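Long-range contacts in beta-galactosidase/beta-glucuronidase (Faecalibacterium prausnitzii L2-6, PDB 6MVF), which binds flavin mononucleotide and, as a glycoside hydrolase of family 2, probably cleaves beta-glucuronides: residues M146-A151 against E357-S362; P579-A584 against V600-D605; R277-T282 against T426-I431. All coordinates share one frame; numbering follows the deposited sequence.

Contact 1 (M146-A151 against E357-S362)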
ATOM      1  N   MET A 146      -5.480 -42.014 -17.237  1.00 51.32           N
ATOM      2  CA  MET A 146      -5.444 -40.915 -16.278  1.00 40.51           C
ATOM      3  C   MET A 146      -4.851 -41.325 -14.936  1.00 38.90           C
ATOM      4  O   MET A 146      -5.169 -42.386 -14.398  1.00 42.04           O
ATOM      5  CB  MET A 146      -6.854 -40.369 -16.051  1.00 39.53           C
ATOM      6  CG  MET A 146      -6.917 -39.195 -15.085  1.00 45.61           C
ATOM      7  SD  MET A 146      -5.954 -37.770 -15.661  1.00 41.16           S
ATOM      8  CE  MET A 146      -6.808 -37.414 -17.205  1.00 41.32           C
ATOM      9  N   TYR A 147      -3.982 -40.469 -14.400  1.00 42.00           N
ATOM     10  CA  TYR A 147      -3.668 -40.413 -12.979  1.00 38.72           C
ATOM     11  C   TYR A 147      -3.905 -38.998 -12.478  1.00 33.84           C
ATOM     12  O   TYR A 147      -3.647 -38.038 -13.216  1.00 37.27           O
ATOM     13  CB  TYR A 147      -2.224 -40.781 -12.693  1.00 31.66           C
ATOM     14  CG  TYR A 147      -1.851 -42.196 -13.011  1.00 33.94           C
ATOM     15  CD1 TYR A 147      -1.913 -43.168 -12.033  1.00 30.77           C
ATOM     16  CD2 TYR A 147      -1.396 -42.551 -14.281  1.00 32.29           C
ATOM     17  CE1 TYR A 147      -1.556 -44.458 -12.293  1.00 36.68           C
ATOM     18  CE2 TYR A 147      -1.024 -43.840 -14.556  1.00 37.75           C
ATOM     19  CZ  TYR A 147      -1.104 -44.798 -13.549  1.00 41.05           C
ATOM     20  OH  TYR A 147      -0.742 -46.104 -13.776  1.00 34.78           O
ATOM     21  N   PRO A 148      -4.380 -38.825 -11.235  1.00 29.20           N
ATOM     22  CA  PRO A 148      -4.785 -39.854 -10.258  1.00 37.16           C
ATOM     23  C   PRO A 148      -6.108 -40.532 -10.604  1.00 34.90           C
ATOM     24  O   PRO A 148      -6.927 -39.946 -11.309  1.00 32.44           O
ATOM     25  CB  PRO A 148      -4.937 -39.066  -8.946  1.00 30.46           C
ATOM     26  CG  PRO A 148      -5.289 -37.668  -9.383  1.00 32.27           C
ATOM     27  CD  PRO A 148      -4.535 -37.458 -10.697  1.00 30.67           C
ATOM     28  N   ALA A 149      -6.314 -41.753 -10.115  1.00 36.04           N
ATOM     29  CA  ALA A 149      -7.569 -42.442 -10.373  1.00 37.69           C
ATOM     30  C   ALA A 149      -8.124 -43.053  -9.097  1.00 39.61           C
ATOM     31  O   ALA A 149      -9.342 -43.079  -8.896  1.00 40.13           O
ATOM     32  CB  ALA A 149      -7.380 -43.509 -11.447  1.00 36.15           C
ATOM     33  N   SER A 150      -7.241 -43.525  -8.223  1.00 39.61           N
ATOM     34  CA  SER A 150      -7.635 -44.127  -6.955  1.00 40.21           C
ATOM     35  C   SER A 150      -6.818 -43.479  -5.841  1.00 39.34           C
ATOM     36  O   SER A 150      -5.617 -43.740  -5.715  1.00 38.66           O
ATOM     37  CB  SER A 150      -7.431 -45.643  -6.982  1.00 35.02           C
ATOM     38  OG  SER A 150      -7.902 -46.223  -5.776  1.00 47.13           O
ATOM     39  N   ALA A 151      -7.460 -42.642  -5.032  1.00 33.51           N
ATOM     40  CA  ALA A 151      -6.733 -41.939  -3.986  1.00 36.62           C
ATOM     41  C   ALA A 151      -7.704 -41.413  -2.939  1.00 38.15           C
ATOM     42  O   ALA A 151      -8.903 -41.270  -3.184  1.00 35.85           O
ATOM     43  CB  ALA A 151      -5.893 -40.794  -4.563  1.00 39.43           C
ATOM     44  N   GLU A 357       6.245 -34.483  -5.981  1.00 35.44           N
ATOM     45  CA  GLU A 357       5.912 -35.768  -6.587  1.00 34.47           C
ATOM     46  C   GLU A 357       4.795 -35.624  -7.621  1.00 34.91           C
ATOM     47  O   GLU A 357       4.107 -34.601  -7.703  1.00 24.72           O
ATOM     48  CB  GLU A 357       5.520 -36.795  -5.519  1.00 30.15           C
ATOM     49  CG  GLU A 357       4.199 -36.540  -4.869  1.00 29.21           C
ATOM     50  CD  GLU A 357       3.841 -37.598  -3.822  1.00 42.50           C
ATOM     51  OE1 GLU A 357       4.758 -38.243  -3.273  1.00 53.15           O
ATOM     52  OE2 GLU A 357       2.637 -37.799  -3.548  1.00 44.88           O
ATOM     53  N   ILE A 358       4.636 -36.681  -8.418  1.00 32.09           N
ATOM     54  CA  ILE A 358       3.577 -36.807  -9.419  1.00 32.60           C
ATOM     55  C   ILE A 358       2.479 -37.685  -8.826  1.00 31.70           C
ATOM     56  O   ILE A 358       2.754 -38.443  -7.887  1.00 32.28           O
ATOM     57  CB  ILE A 358       4.113 -37.402 -10.730  1.00 35.81           C
ATOM     58  CG1 ILE A 358       4.754 -38.769 -10.457  1.00 31.62           C
ATOM     59  CG2 ILE A 358       5.086 -36.449 -11.408  1.00 30.47           C
ATOM     60  CD1 ILE A 358       5.385 -39.392 -11.650  1.00 35.26           C
ATOM     61  N   PRO A 359       1.224 -37.618  -9.332  1.00 29.17           N
ATOM     62  CA  PRO A 359       0.142 -38.449  -8.766  1.00 32.10           C
ATOM     63  C   PRO A 359       0.093 -39.873  -9.308  1.00 28.00           C
ATOM     64  O   PRO A 359      -0.979 -40.383  -9.622  1.00 34.53           O
ATOM     65  CB  PRO A 359      -1.126 -37.674  -9.148  1.00 24.95           C
ATOM     66  CG  PRO A 359      -0.749 -36.998 -10.418  1.00 25.64           C
ATOM     67  CD  PRO A 359       0.721 -36.667 -10.333  1.00 24.90           C
ATOM     68  N   PHE A 360       1.248 -40.521  -9.426  1.00 34.31           N
ATOM     69  CA  PHE A 360       1.346 -41.951  -9.736  1.00 33.31           C
ATOM     70  C   PHE A 360       1.024 -42.729  -8.455  1.00 32.75           C
ATOM     71  O   PHE A 360       1.903 -43.120  -7.681  1.00 33.17           O
ATOM     72  CB  PHE A 360       2.742 -42.242 -10.272  1.00 33.76           C
ATOM     73  CG  PHE A 360       2.918 -43.616 -10.833  1.00 44.95           C
ATOM     74  CD1 PHE A 360       1.815 -44.391 -11.175  1.00 40.01           C
ATOM     75  CD2 PHE A 360       4.207 -44.143 -11.002  1.00 40.53           C
ATOM     76  CE1 PHE A 360       1.993 -45.666 -11.691  1.00 41.65           C
ATOM     77  CE2 PHE A 360       4.397 -45.415 -11.508  1.00 35.60           C
ATOM     78  CZ  PHE A 360       3.295 -46.180 -11.856  1.00 44.54           C
ATOM     79  N   ILE A 361      -0.269 -42.938  -8.209  1.00 28.79           N
ATOM     80  CA  ILE A 361      -0.745 -43.279  -6.874  1.00 32.62           C
ATOM     81  C   ILE A 361      -1.613 -44.538  -6.890  1.00 38.43           C
ATOM     82  O   ILE A 361      -2.478 -44.708  -7.759  1.00 37.40           O
ATOM     83  CB  ILE A 361      -1.513 -42.089  -6.255  1.00 31.34           C
ATOM     84  CG1 ILE A 361      -1.928 -42.378  -4.811  1.00 32.17           C
ATOM     85  CG2 ILE A 361      -2.704 -41.709  -7.104  1.00 31.92           C
ATOM     86  CD1 ILE A 361      -1.987 -41.121  -3.943  1.00 34.27           C
ATOM     87  N   SER A 362      -1.359 -45.425  -5.918  1.00 33.80           N
ATOM     88  CA  SER A 362      -2.261 -46.488  -5.464  1.00 34.57           C
ATOM     89  C   SER A 362      -2.326 -47.714  -6.366  1.00 36.33           C
ATOM     90  O   SER A 362      -2.043 -48.824  -5.908  1.00 38.86           O
ATOM     91  CB  SER A 362      -3.683 -45.967  -5.279  1.00 32.17           C
ATOM     92  OG  SER A 362      -3.861 -45.408  -3.998  1.00 39.21           O
TER
HETATM   93  O   HOH W   1      -4.389 -43.827  -9.114  1.00 33.63           O
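At the junction of the sugar-binding domain with the TIM barrel, Y147, P148, S150 and A151 pack on P359, F360, I361 and S362, residues of the loop that leaves the C-terminal end of barrel strand 353-357. The two aromatic rings form an offset edge-to-face pair: F360 turns its edge to a face of Y147, with planes at 81° and centroids 5.2 Å apart. F360 CD1 is the atom over that face, 3.6 Å from Y147 CE1. F360 is the centre of an inverse gamma turn. Its CG stands anti to the backbone N (chi1 -171°), and the side chain thereby runs beside that of Y147 while its ring stands nearly upright on it. The hydroxyl of Y147 is hydrogen-bonded to K365 N, which fixes the far end of the ring.

P148, preceded by a cis peptide bond, sets its CD 3.8 Å from P359 CB and its CB 3.9 Å from the CG2 branch of I361. The other branch of I361 reaches A151, CD1 to CB at 4.0 Å. Polar links are lighter: S362 OG makes at best a weak hydrogen bond of 3.0 Å to S150 O, since that proton may be shared with another acceptor. A water accepts from A149 N at 3.0 Å; its link to I361 O is too short to be trusted, and a bridge between the two backbones is therefore doubtful.

Helix 368-385 flanks the contact, V374 touching Y147 and E377 touching P359; K379 of the same helix, a flavin-binding residue, has its side chain about 12 Å from that of P359. Helix 407-423 meets F360 through T412, H413 and L416, while N398, at the end of strand 391-398, bonds to the backbones of F360 and S362.

Contact 2 (P579-A584 against V600-D605)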
ATOM      1  N   PRO A 579      10.298 -19.286  22.362  1.00 29.43           N
ATOM      2  CA  PRO A 579       9.752 -19.889  23.588  1.00 26.58           C
ATOM      3  C   PRO A 579       8.231 -19.938  23.563  1.00 27.60           C
ATOM      4  O   PRO A 579       7.569 -18.976  23.171  1.00 31.18           O
ATOM      5  CB  PRO A 579      10.272 -18.971  24.701  1.00 22.54           C
ATOM      6  CG  PRO A 579      11.537 -18.414  24.156  1.00 18.51           C
ATOM      7  CD  PRO A 579      11.363 -18.308  22.642  1.00 19.00           C
ATOM      8  N   MET A 580       7.676 -21.087  23.955  1.00 25.52           N
ATOM      9  CA  MET A 580       6.233 -21.268  23.961  1.00 24.45           C
ATOM     10  C   MET A 580       5.849 -22.197  25.109  1.00 28.38           C
ATOM     11  O   MET A 580       6.652 -23.008  25.583  1.00 27.91           O
ATOM     12  CB  MET A 580       5.717 -21.801  22.603  1.00 23.30           C
ATOM     13  CG  MET A 580       6.372 -23.110  22.099  1.00 26.12           C
ATOM     14  SD  MET A 580       5.784 -24.587  22.980  1.00 31.85           S
ATOM     15  CE  MET A 580       4.107 -24.796  22.374  1.00 26.66           C
ATOM     16  N   VAL A 581       4.608 -22.056  25.557  1.00 31.48           N
ATOM     17  CA  VAL A 581       4.040 -22.934  26.573  1.00 28.03           C
ATOM     18  C   VAL A 581       2.542 -23.032  26.309  1.00 28.90           C
ATOM     19  O   VAL A 581       1.866 -22.013  26.130  1.00 30.34           O
ATOM     20  CB  VAL A 581       4.353 -22.449  28.006  1.00 27.84           C
ATOM     21  CG1 VAL A 581       3.687 -21.129  28.307  1.00 25.44           C
ATOM     22  CG2 VAL A 581       3.934 -23.505  29.020  1.00 32.30           C
ATOM     23  N   HIS A 582       2.031 -24.268  26.268  1.00 28.17           N
ATOM     24  CA  HIS A 582       0.672 -24.550  25.809  1.00 29.32           C
ATOM     25  C   HIS A 582       0.018 -25.577  26.713  1.00 29.60           C
ATOM     26  O   HIS A 582       0.548 -26.684  26.887  1.00 26.71           O
ATOM     27  CB  HIS A 582       0.660 -25.059  24.370  1.00 29.20           C
ATOM     28  CG  HIS A 582      -0.716 -25.299  23.833  1.00 35.20           C
ATOM     29  ND1 HIS A 582      -1.341 -26.529  23.903  1.00 37.97           N
ATOM     30  CD2 HIS A 582      -1.588 -24.467  23.218  1.00 30.34           C
ATOM     31  CE1 HIS A 582      -2.536 -26.444  23.351  1.00 31.98           C
ATOM     32  NE2 HIS A 582      -2.708 -25.205  22.922  1.00 32.46           N
ATOM     33  N   ILE A 583      -1.129 -25.207  27.277  1.00 26.84           N
ATOM     34  CA  ILE A 583      -1.957 -26.128  28.042  1.00 26.08           C
ATOM     35  C   ILE A 583      -2.911 -26.838  27.087  1.00 32.10           C
ATOM     36  O   ILE A 583      -3.738 -26.200  26.420  1.00 28.53           O
ATOM     37  CB  ILE A 583      -2.728 -25.411  29.160  1.00 29.07           C
ATOM     38  CG1 ILE A 583      -1.759 -24.673  30.098  1.00 23.36           C
ATOM     39  CG2 ILE A 583      -3.536 -26.445  29.940  1.00 22.57           C
ATOM     40  CD1 ILE A 583      -2.420 -23.666  31.006  1.00 22.49           C
ATOM     41  N   ALA A 584      -2.781 -28.162  27.017  1.00 28.62           N
ATOM     42  CA  ALA A 584      -3.616 -29.001  26.179  1.00 27.08           C
ATOM     43  C   ALA A 584      -5.004 -29.173  26.793  1.00 36.47           C
ATOM     44  O   ALA A 584      -5.212 -28.982  27.997  1.00 36.21           O
ATOM     45  CB  ALA A 584      -2.963 -30.365  25.984  1.00 24.79           C
ATOM     46  N   VAL A 600       0.692 -30.044  29.720  1.00 28.73           N
ATOM     47  CA  VAL A 600       1.339 -28.860  29.163  1.00 32.01           C
ATOM     48  C   VAL A 600       2.456 -29.287  28.214  1.00 31.77           C
ATOM     49  O   VAL A 600       3.252 -30.185  28.518  1.00 27.83           O
ATOM     50  CB  VAL A 600       1.886 -27.916  30.257  1.00 27.20           C
ATOM     51  CG1 VAL A 600       2.509 -26.711  29.618  1.00 22.94           C
ATOM     52  CG2 VAL A 600       0.787 -27.479  31.188  1.00 23.85           C
ATOM     53  N   TYR A 601       2.502 -28.637  27.053  1.00 33.01           N
ATOM     54  CA  TYR A 601       3.607 -28.736  26.111  1.00 29.05           C
ATOM     55  C   TYR A 601       4.431 -27.454  26.162  1.00 33.39           C
ATOM     56  O   TYR A 601       3.873 -26.354  26.210  1.00 30.56           O
ATOM     57  CB  TYR A 601       3.088 -28.950  24.693  1.00 28.35           C
ATOM     58  CG  TYR A 601       2.166 -30.128  24.566  1.00 30.19           C
ATOM     59  CD1 TYR A 601       2.483 -31.340  25.163  1.00 34.51           C
ATOM     60  CD2 TYR A 601       0.974 -30.033  23.860  1.00 32.54           C
ATOM     61  CE1 TYR A 601       1.659 -32.433  25.047  1.00 33.40           C
ATOM     62  CE2 TYR A 601       0.124 -31.128  23.746  1.00 32.73           C
ATOM     63  CZ  TYR A 601       0.484 -32.325  24.345  1.00 37.90           C
ATOM     64  OH  TYR A 601      -0.324 -33.432  24.244  1.00 39.80           O
ATOM     65  N   SER A 602       5.757 -27.596  26.161  1.00 34.10           N
ATOM     66  CA  SER A 602       6.628 -26.430  26.204  1.00 32.12           C
ATOM     67  C   SER A 602       8.003 -26.789  25.655  1.00 28.93           C
ATOM     68  O   SER A 602       8.473 -27.915  25.826  1.00 25.93           O
ATOM     69  CB  SER A 602       6.755 -25.887  27.629  1.00 25.23           C
ATOM     70  OG  SER A 602       7.527 -24.705  27.598  1.00 29.27           O
ATOM     71  N   ASN A 603       8.639 -25.824  24.992  1.00 21.91           N
ATOM     72  CA  ASN A 603      10.049 -25.972  24.674  1.00 26.15           C
ATOM     73  C   ASN A 603      10.950 -25.412  25.774  1.00 27.53           C
ATOM     74  O   ASN A 603      12.171 -25.414  25.628  1.00 28.18           O
ATOM     75  CB  ASN A 603      10.384 -25.359  23.297  1.00 20.15           C
ATOM     76  CG  ASN A 603       9.969 -23.921  23.160  1.00 25.58           C
ATOM     77  OD1 ASN A 603       9.727 -23.215  24.147  1.00 27.73           O
ATOM     78  ND2 ASN A 603       9.897 -23.466  21.921  1.00 22.60           N
ATOM     79  N   GLN A 604      10.376 -24.951  26.872  1.00 30.25           N
ATOM     80  CA  GLN A 604      11.107 -24.780  28.111  1.00 24.89           C
ATOM     81  C   GLN A 604      11.129 -26.104  28.856  1.00 32.82           C
ATOM     82  O   GLN A 604      10.351 -27.017  28.567  1.00 37.14           O
ATOM     83  CB  GLN A 604      10.448 -23.710  28.976  1.00 29.33           C
ATOM     84  CG  GLN A 604      10.013 -22.503  28.196  1.00 33.58           C
ATOM     85  CD  GLN A 604      11.177 -21.692  27.654  1.00 35.84           C
ATOM     86  OE1 GLN A 604      11.564 -20.684  28.238  1.00 42.16           O
ATOM     87  NE2 GLN A 604      11.716 -22.111  26.520  1.00 35.30           N
ATOM     88  N   ASP A 605      12.028 -26.213  29.826  1.00 31.93           N
ATOM     89  CA  ASP A 605      12.156 -27.472  30.541  1.00 29.80           C
ATOM     90  C   ASP A 605      11.518 -27.458  31.924  1.00 30.14           C
ATOM     91  O   ASP A 605      11.437 -28.511  32.562  1.00 31.13           O
ATOM     92  CB  ASP A 605      13.628 -27.862  30.654  1.00 31.19           C
ATOM     93  CG  ASP A 605      14.277 -28.063  29.305  1.00 37.30           C
ATOM     94  OD1 ASP A 605      13.612 -28.650  28.409  1.00 35.84           O
ATOM     95  OD2 ASP A 605      15.447 -27.620  29.149  1.00 41.24           O
TER
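H582 and Y601 face each other as an antiparallel hydrogen-bonded pair, H582 N to Y601 O and Y601 N to H582 O both measuring 2.8 Å. The short strands 581-583 and 600-602 run at 165°, and the flanking pairs V581 with S602 and I583 with V600 are non-hydrogen-bonded. V581, I583, V600 and S602 therefore share one face, where V581 CG2 comes 3.6 Å from V600 CG1, and H582 and Y601 share the other, side by side.

The side chain of M580 runs back over the partner segment. From CB it turns with CG between the backbone N and the carbonyl carbon (chi1 55°), and CG lies 3.5 Å from N603 ND2. Further bends at the next two torsions carry SD over the backbone, 3.8 Å from S602 CA, and the terminal CE ends 4.1 Å from Y601 O. The M580 backbone is gripped as well: its N donates to N603 OD1 (3.0 Å, 158° at the hydrogen), and its O accepts from S602 OG at 2.8 Å, in the carbonyl plane. S602 OG in turn accepts from Q604 N, an ST turn that fixes the hydroxyl where the strand ends, while N603 ND2 is held by the carbonyls of A576 and D578.

Strand 581-583 is the outer strand, within this chain, of an antiparallel sheet ordered 581-583, 596-602, 624-629, the second segment falling in the DUF4982 region. Helix 566-575 covers the face of H582 and Y601: Y569 stacks on H582, V570 touches Y601, and Y601 OH bonds to E515 of helix 507-522. On the V581 and I583 side lies strand 646-654, through D647 and I649.

Contact 3 (R277-T282 against T426-I431)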
ATOM      1  N   ARG A 277      22.869 -24.485  -2.514  1.00 27.02           N
ATOM      2  CA  ARG A 277      23.010 -25.449  -1.433  1.00 26.15           C
ATOM      3  C   ARG A 277      23.471 -26.768  -2.011  1.00 26.72           C
ATOM      4  O   ARG A 277      23.176 -27.091  -3.159  1.00 29.36           O
ATOM      5  CB  ARG A 277      21.708 -25.668  -0.644  1.00 24.69           C
ATOM      6  CG  ARG A 277      20.671 -26.529  -1.326  1.00 24.78           C
ATOM      7  CD  ARG A 277      19.880 -25.719  -2.304  1.00 24.16           C
ATOM      8  NE  ARG A 277      18.909 -26.507  -3.050  1.00 25.31           N
ATOM      9  CZ  ARG A 277      19.226 -27.273  -4.088  1.00 30.13           C
ATOM     10  NH1 ARG A 277      20.505 -27.367  -4.462  1.00 29.63           N
ATOM     11  NH2 ARG A 277      18.274 -27.956  -4.734  1.00 23.73           N
ATOM     12  N   SER A 278      24.196 -27.520  -1.195  1.00 26.81           N
ATOM     13  CA  SER A 278      24.452 -28.929  -1.432  1.00 27.31           C
ATOM     14  C   SER A 278      23.905 -29.706  -0.244  1.00 26.98           C
ATOM     15  O   SER A 278      23.655 -29.141   0.824  1.00 26.26           O
ATOM     16  CB  SER A 278      25.945 -29.210  -1.623  1.00 28.70           C
ATOM     17  OG  SER A 278      26.708 -28.694  -0.537  1.00 36.14           O
ATOM     18  N   TYR A 279      23.707 -31.008  -0.441  1.00 24.55           N
ATOM     19  CA  TYR A 279      23.054 -31.805   0.584  1.00 27.65           C
ATOM     20  C   TYR A 279      23.318 -33.282   0.324  1.00 30.46           C
ATOM     21  O   TYR A 279      23.541 -33.706  -0.812  1.00 26.86           O
ATOM     22  CB  TYR A 279      21.539 -31.519   0.662  1.00 23.30           C
ATOM     23  CG  TYR A 279      20.753 -31.796  -0.610  1.00 26.91           C
ATOM     24  CD1 TYR A 279      20.654 -30.841  -1.614  1.00 26.92           C
ATOM     25  CD2 TYR A 279      20.087 -33.004  -0.794  1.00 33.76           C
ATOM     26  CE1 TYR A 279      19.936 -31.079  -2.778  1.00 25.36           C
ATOM     27  CE2 TYR A 279      19.359 -33.254  -1.960  1.00 32.17           C
ATOM     28  CZ  TYR A 279      19.289 -32.277  -2.949  1.00 29.91           C
ATOM     29  OH  TYR A 279      18.568 -32.497  -4.104  1.00 25.65           O
ATOM     30  N   THR A 280      23.286 -34.061   1.402  1.00 28.95           N
ATOM     31  CA  THR A 280      23.561 -35.483   1.345  1.00 31.38           C
ATOM     32  C   THR A 280      22.573 -36.196   2.253  1.00 33.26           C
ATOM     33  O   THR A 280      22.110 -35.634   3.253  1.00 29.02           O
ATOM     34  CB  THR A 280      25.012 -35.787   1.766  1.00 30.14           C
ATOM     35  OG1 THR A 280      25.299 -35.115   3.000  1.00 38.17           O
ATOM     36  CG2 THR A 280      26.001 -35.290   0.711  1.00 27.38           C
ATOM     37  N   VAL A 281      22.220 -37.421   1.870  1.00 28.88           N
ATOM     38  CA  VAL A 281      21.531 -38.358   2.751  1.00 27.24           C
ATOM     39  C   VAL A 281      22.346 -39.638   2.795  1.00 32.27           C
ATOM     40  O   VAL A 281      22.664 -40.207   1.744  1.00 32.43           O
ATOM     41  CB  VAL A 281      20.094 -38.664   2.291  1.00 32.87           C
ATOM     42  CG1 VAL A 281      19.433 -39.580   3.295  1.00 27.69           C
ATOM     43  CG2 VAL A 281      19.280 -37.390   2.112  1.00 28.79           C
ATOM     44  N   THR A 282      22.681 -40.093   4.006  1.00 28.10           N
ATOM     45  CA  THR A 282      23.311 -41.384   4.218  1.00 30.91           C
ATOM     46  C   THR A 282      22.471 -42.230   5.171  1.00 33.28           C
ATOM     47  O   THR A 282      21.757 -41.687   6.026  1.00 29.74           O
ATOM     48  CB  THR A 282      24.728 -41.243   4.794  1.00 33.77           C
ATOM     49  OG1 THR A 282      24.664 -40.705   6.123  1.00 32.20           O
ATOM     50  CG2 THR A 282      25.575 -40.351   3.905  1.00 26.21           C
ATOM     51  N   THR A 426      21.017 -33.396 -10.255  1.00 30.37           N
ATOM     52  CA  THR A 426      21.338 -32.633  -9.059  1.00 28.75           C
ATOM     53  C   THR A 426      20.382 -32.909  -7.904  1.00 32.78           C
ATOM     54  O   THR A 426      20.532 -32.299  -6.842  1.00 33.18           O
ATOM     55  CB  THR A 426      21.320 -31.117  -9.353  1.00 30.40           C
ATOM     56  OG1 THR A 426      19.970 -30.644  -9.341  1.00 32.59           O
ATOM     57  CG2 THR A 426      21.943 -30.780 -10.701  1.00 24.68           C
ATOM     58  N   ARG A 427      19.393 -33.778  -8.070  1.00 28.27           N
ATOM     59  CA  ARG A 427      18.460 -34.044  -6.989  1.00 35.11           C
ATOM     60  C   ARG A 427      18.311 -35.542  -6.749  1.00 28.91           C
ATOM     61  O   ARG A 427      18.528 -36.371  -7.639  1.00 28.33           O
ATOM     62  CB  ARG A 427      17.085 -33.400  -7.257  1.00 36.41           C
ATOM     63  CG  ARG A 427      17.093 -31.870  -7.138  1.00 33.26           C
ATOM     64  CD  ARG A 427      15.724 -31.288  -7.417  1.00 29.24           C
ATOM     65  NE  ARG A 427      15.626 -29.858  -7.113  1.00 30.83           N
ATOM     66  CZ  ARG A 427      15.887 -28.881  -7.974  1.00 27.12           C
ATOM     67  NH1 ARG A 427      16.289 -29.163  -9.205  1.00 24.31           N
ATOM     68  NH2 ARG A 427      15.741 -27.618  -7.598  1.00 28.12           N
ATOM     69  N   LEU A 428      17.944 -35.863  -5.511  1.00 25.28           N
ATOM     70  CA  LEU A 428      17.679 -37.232  -5.092  1.00 27.42           C
ATOM     71  C   LEU A 428      16.271 -37.665  -5.483  1.00 30.48           C
ATOM     72  O   LEU A 428      15.333 -36.866  -5.459  1.00 32.38           O
ATOM     73  CB  LEU A 428      17.860 -37.340  -3.580  1.00 23.76           C
ATOM     74  CG  LEU A 428      19.266 -36.958  -3.125  1.00 26.46           C
ATOM     75  CD1 LEU A 428      19.332 -36.948  -1.626  1.00 25.55           C
ATOM     76  CD2 LEU A 428      20.319 -37.908  -3.725  1.00 23.95           C
ATOM     77  N   THR A 429      16.119 -38.936  -5.840  1.00 31.80           N
ATOM     78  CA  THR A 429      14.797 -39.513  -6.049  1.00 34.75           C
ATOM     79  C   THR A 429      14.352 -40.257  -4.791  1.00 35.35           C
ATOM     80  O   THR A 429      15.176 -40.754  -4.015  1.00 35.34           O
ATOM     81  CB  THR A 429      14.773 -40.452  -7.262  1.00 35.62           C
ATOM     82  OG1 THR A 429      15.741 -41.496  -7.096  1.00 38.01           O
ATOM     83  CG2 THR A 429      15.114 -39.680  -8.527  1.00 35.59           C
ATOM     84  N   THR A 430      13.036 -40.284  -4.574  1.00 33.78           N
ATOM     85  CA  THR A 430      12.440 -40.902  -3.397  1.00 27.66           C
ATOM     86  C   THR A 430      11.187 -41.636  -3.844  1.00 28.13           C
ATOM     87  O   THR A 430      10.761 -41.528  -4.996  1.00 25.29           O
ATOM     88  CB  THR A 430      12.106 -39.868  -2.288  1.00 30.29           C
ATOM     89  OG1 THR A 430      11.770 -40.540  -1.063  1.00 25.76           O
ATOM     90  CG2 THR A 430      10.919 -38.963  -2.683  1.00 26.01           C
ATOM     91  N   ILE A 431      10.592 -42.370  -2.902  1.00 28.22           N
ATOM     92  CA  ILE A 431       9.371 -43.130  -3.135  1.00 30.88           C
ATOM     93  C   ILE A 431       8.646 -43.258  -1.802  1.00 28.32           C
ATOM     94  O   ILE A 431       9.269 -43.256  -0.737  1.00 30.70           O
ATOM     95  CB  ILE A 431       9.694 -44.513  -3.780  1.00 32.69           C
ATOM     96  CG1 ILE A 431       8.411 -45.278  -4.114  1.00 27.85           C
ATOM     97  CG2 ILE A 431      10.662 -45.357  -2.894  1.00 23.54           C
ATOM     98  CD1 ILE A 431       8.624 -46.329  -5.146  1.00 26.68           C
TER
HETATM   99  O   HOH W   2      19.578 -29.415  -6.445  1.00 32.36           O
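Y279, its CG lodged between the backbone N and the carbonyl carbon (chi1 60°), reaches across to R427 and L428 with the outer end of its ring. L428 CD1 sits at the ring edge, near its plane, 3.7 Å from Y279 CE2 and 3.8 Å from V281 CG2. Y279 OH rests 3.4 Å from R427 CG. An alanine in place of Y279 is likely to leave L428 CD1 without its ring-edge neighbour and to open a gap beside the aliphatic part of R427.

Next to this apolar patch the two guanidinium groups come close, R277 NH2 to R427 NH2 at 3.8 Å with planes 73° apart. Their like charges are probably tolerated because each group is held by acceptors: R277 NE by P389 O, R427 NE by I391 O, and R427 NH1 by a salt bridge to D424. A water links R277 NH2 to T426 O. Y386, which lines the flavin pocket, adds a cation-pi contact to R427.

F287 of strand 286-289 backs both Y279 and V281. The geometry fits a beta-hairpin, strands 279-282 and 286-289, laid across the N-terminal end of a TIM barrel, where strand 428-433 begins.

Overall arrangement
Contacts 1 and 3 both involve the TIM barrel and cross along the chain, their segments alternating in the order 146-151, 277-282, 357-362, 426-431. Their centres lie 23 Å apart. Strands 353-357 and 428-433 both pair with strand 391-398, but contact 1 follows the C-terminal end of one and contact 3 opens the other, so the barrel is met at its two ends: by a loop of the sugar-binding domain and by the hairpin entering the barrel. Contact 2 comes later in series, its centre 39 Å from that of contact 1 and 34 Å from that of contact 3. Whereas contacts 1 and 3 tie other segments to the barrel, contact 2 builds a C-terminal sheet on helix 566-575.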